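Side-chain contact in Sso-CP2 metallo-carboxypetidase (PDB 4MMO), which probably hydrolyses peptides as a zinc-dependent carboxypeptidase of the M20 family: residues E10-P15 / R100-N105. Sequence-based numbering, arbitrary orientation.
Sequences EFLKKP and RGASDN
L12, on helix 3-12, meets the backbone of R100, G101 and A102 where the chain enters helix 102-121, next to F11, whose ring packs on L109 and M110 of that same helix. L12 has CG anti to its own carbonyl carbon (chi1 -75°), which carries the branched isopropyl end across to the other segment. There a single methyl does the touching: CD2 lies 3.7 Å from the carbonyl O of G101 and 3.7 Å from CA of A102, with CB of A102 looser at 4.4 Å from CD2. A small alanine suits this buried spot because its one methyl also touches I415 of strand 414-416. Glycine suits position 101 because its phi of 96° would jam a side chain against the preceding carbonyl. A water donates to L12 O (2.9 Å) and to R100 O (2.7 Å), so each of these carbonyls has a donor. The guanidinium of R100 leads away to a salt bridge with E413, whose carboxylate also accepts the N-H groups of G101, S103 and D104, the last a zinc ligand. Van der Waals contact of one methyl with backbone thus joins the segments, and the two carbonyls, both acceptors, cannot bond each other and need the water as a shared donor.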
ATOM      1  N   GLU A  10     -32.354 -22.184  -1.462  0.93 40.29           N
ATOM      2  CA  GLU A  10     -32.714 -21.426  -2.654  0.93 39.86           C
ATOM      3  C   GLU A  10     -32.240 -19.975  -2.538  0.93 47.60           C
ATOM      4  O   GLU A  10     -31.694 -19.415  -3.485  0.93 42.33           O
ATOM      5  CB  GLU A  10     -34.232 -21.482  -2.843  0.93 46.40           C
ATOM      6  CG  GLU A  10     -34.764 -20.759  -4.059  0.93 68.79           C
ATOM      7  CD  GLU A  10     -36.274 -20.873  -4.172  0.93 81.45           C
ATOM      8  OE1 GLU A  10     -36.966 -20.652  -3.152  0.93 78.48           O
ATOM      9  OE2 GLU A  10     -36.768 -21.192  -5.275  0.93 66.41           O
ATOM     10  N   PHE A  11     -32.445 -19.382  -1.364  1.00 42.83           N
ATOM     11  CA  PHE A  11     -32.045 -18.003  -1.091  1.00 39.75           C
ATOM     12  C   PHE A  11     -30.528 -17.870  -1.183  1.00 31.65           C
ATOM     13  O   PHE A  11     -30.003 -16.933  -1.796  1.00 30.87           O
ATOM     14  CB  PHE A  11     -32.513 -17.622   0.325  1.00 44.43           C
ATOM     15  CG  PHE A  11     -32.442 -16.142   0.643  1.00 39.52           C
ATOM     16  CD1 PHE A  11     -32.431 -15.181  -0.355  1.00 31.43           C
ATOM     17  CD2 PHE A  11     -32.400 -15.719   1.970  1.00 38.32           C
ATOM     18  CE1 PHE A  11     -32.377 -13.827  -0.041  1.00 30.29           C
ATOM     19  CE2 PHE A  11     -32.349 -14.371   2.290  1.00 27.01           C
ATOM     20  CZ  PHE A  11     -32.333 -13.425   1.284  1.00 42.41           C
ATOM     21  N   LEU A  12     -29.834 -18.821  -0.569  1.00 27.03           N
ATOM     22  CA  LEU A  12     -28.378 -18.798  -0.477  1.00 40.94           C
ATOM     23  C   LEU A  12     -27.688 -18.991  -1.831  1.00 53.33           C
ATOM     24  O   LEU A  12     -26.553 -18.558  -2.020  1.00 45.46           O
ATOM     25  CB  LEU A  12     -27.904 -19.882   0.491  1.00 37.22           C
ATOM     26  CG  LEU A  12     -28.102 -19.617   1.989  1.00 38.41           C
ATOM     27  CD1 LEU A  12     -27.765 -20.859   2.799  1.00 26.92           C
ATOM     28  CD2 LEU A  12     -27.247 -18.446   2.449  1.00 45.53           C
ATOM     29  N   LYS A  13     -28.368 -19.647  -2.766  1.00 34.90           N
ATOM     30  CA  LYS A  13     -27.784 -19.914  -4.073  1.00 49.12           C
ATOM     31  C   LYS A  13     -27.760 -18.661  -4.939  1.00 46.41           C
ATOM     32  O   LYS A  13     -27.054 -18.610  -5.942  1.00 52.87           O
ATOM     33  CB  LYS A  13     -28.547 -21.027  -4.789  1.00 37.23           C
ATOM     34  CG  LYS A  13     -28.189 -22.424  -4.318  1.00 33.95           C
ATOM     35  CD  LYS A  13     -29.135 -23.449  -4.914  1.00 44.43           C
ATOM     36  CE  LYS A  13     -28.649 -24.868  -4.676  1.00 67.94           C
ATOM     37  NZ  LYS A  13     -29.648 -25.874  -5.132  1.00 82.96           N
ATOM     38  N   LYS A  14     -28.533 -17.654  -4.548  1.00 38.99           N
ATOM     39  CA  LYS A  14     -28.572 -16.405  -5.295  1.00 42.00           C
ATOM     40  C   LYS A  14     -27.486 -15.458  -4.803  1.00 38.68           C
ATOM     41  O   LYS A  14     -27.529 -15.008  -3.660  1.00 47.55           O
ATOM     42  CB  LYS A  14     -29.935 -15.734  -5.166  1.00 30.17           C
ATOM     43  CG  LYS A  14     -31.095 -16.619  -5.579  1.00 44.19           C
ATOM     44  CD  LYS A  14     -32.278 -15.798  -6.060  1.00 59.30           C
ATOM     45  CE  LYS A  14     -33.474 -16.683  -6.372  1.00 68.43           C
ATOM     46  NZ  LYS A  14     -33.131 -17.791  -7.308  1.00 76.94           N
ATOM     47  N   PRO A  15     -26.496 -15.156  -5.660  1.00 49.13           N
ATOM     48  CA  PRO A  15     -25.501 -14.181  -5.209  1.00 44.92           C
ATOM     49  C   PRO A  15     -26.102 -12.787  -5.106  1.00 40.13           C
ATOM     50  O   PRO A  15     -27.105 -12.485  -5.750  1.00 44.48           O
ATOM     51  CB  PRO A  15     -24.418 -14.249  -6.292  1.00 63.31           C
ATOM     52  CG  PRO A  15     -25.101 -14.777  -7.490  1.00 57.35           C
ATOM     53  CD  PRO A  15     -26.177 -15.696  -6.993  1.00 42.83           C
ATOM     54  N   ARG A 100     -21.561 -18.270   1.172  1.00 34.71           N
ATOM     55  CA  ARG A 100     -21.456 -16.871   1.562  1.00 42.28           C
ATOM     56  C   ARG A 100     -22.862 -16.377   1.885  1.00 42.75           C
ATOM     57  O   ARG A 100     -23.791 -16.575   1.099  1.00 43.59           O
ATOM     58  CB  ARG A 100     -20.833 -16.038   0.436  1.00 36.77           C
ATOM     59  CG  ARG A 100     -21.026 -14.523   0.554  1.00 29.58           C
ATOM     60  CD  ARG A 100     -20.366 -13.923   1.801  1.00 29.56           C
ATOM     61  NE  ARG A 100     -18.930 -13.707   1.636  1.00 37.71           N
ATOM     62  CZ  ARG A 100     -17.965 -14.392   2.249  1.00 55.19           C
ATOM     63  NH1 ARG A 100     -18.242 -15.368   3.107  1.00 53.74           N
ATOM     64  NH2 ARG A 100     -16.698 -14.088   2.002  1.00 58.31           N
ATOM     65  N   GLY A 101     -23.012 -15.747   3.046  1.00 36.01           N
ATOM     66  CA  GLY A 101     -24.298 -15.224   3.476  1.00 32.40           C
ATOM     67  C   GLY A 101     -25.087 -16.133   4.404  1.00 36.78           C
ATOM     68  O   GLY A 101     -26.200 -15.802   4.802  1.00 43.16           O
ATOM     69  N   ALA A 102     -24.521 -17.281   4.749  1.00 30.57           N
ATOM     70  CA  ALA A 102     -25.228 -18.249   5.578  1.00 37.80           C
ATOM     71  C   ALA A 102     -25.454 -17.688   6.989  1.00 32.18           C
ATOM     72  O   ALA A 102     -26.549 -17.785   7.540  1.00 40.77           O
ATOM     73  CB  ALA A 102     -24.450 -19.549   5.633  1.00 35.35           C
ATOM     74  N   SER A 103     -24.409 -17.080   7.540  1.00 29.00           N
ATOM     75  CA  SER A 103     -24.453 -16.461   8.853  1.00 52.80           C
ATOM     76  C   SER A 103     -24.845 -14.987   8.752  1.00 60.95           C
ATOM     77  O   SER A 103     -25.754 -14.530   9.447  1.00 66.49           O
ATOM     78  CB  SER A 103     -23.085 -16.591   9.519  1.00 56.88           C
ATOM     79  OG  SER A 103     -23.062 -15.927  10.770  1.00 84.89           O
ATOM     80  N   ASP A 104     -24.155 -14.261   7.875  1.00 40.43           N
ATOM     81  CA  ASP A 104     -24.344 -12.823   7.698  1.00 44.67           C
ATOM     82  C   ASP A 104     -24.854 -12.563   6.281  1.00 42.48           C
ATOM     83  O   ASP A 104     -24.039 -12.456   5.369  1.00 43.48           O
ATOM     84  CB  ASP A 104     -22.995 -12.114   7.911  1.00 34.72           C
ATOM     85  CG  ASP A 104     -23.062 -10.604   7.686  1.00 50.58           C
ATOM     86  OD1 ASP A 104     -24.170 -10.028   7.686  1.00 48.50           O
ATOM     87  OD2 ASP A 104     -21.989  -9.985   7.520  1.00 67.17           O
ATOM     88  N   ASN A 105     -26.169 -12.443   6.061  1.00 33.74           N
ATOM     89  CA  ASN A 105     -27.206 -12.366   7.093  1.00 30.21           C
ATOM     90  C   ASN A 105     -28.484 -13.076   6.620  1.00 43.66           C
ATOM     91  O   ASN A 105     -29.578 -12.813   7.120  1.00 36.43           O
ATOM     92  CB  ASN A 105     -27.488 -10.884   7.393  1.00 30.18           C
ATOM     93  CG  ASN A 105     -28.530 -10.667   8.487  1.00 41.91           C
ATOM     94  OD1 ASN A 105     -29.475  -9.894   8.304  1.00 29.09           O
ATOM     95  ND2 ASN A 105     -28.364 -11.344   9.623  1.00 36.59           N
TER
HETATM   96  O   HOH W   1     -25.996 -16.169  -0.470  1.00 30.23           O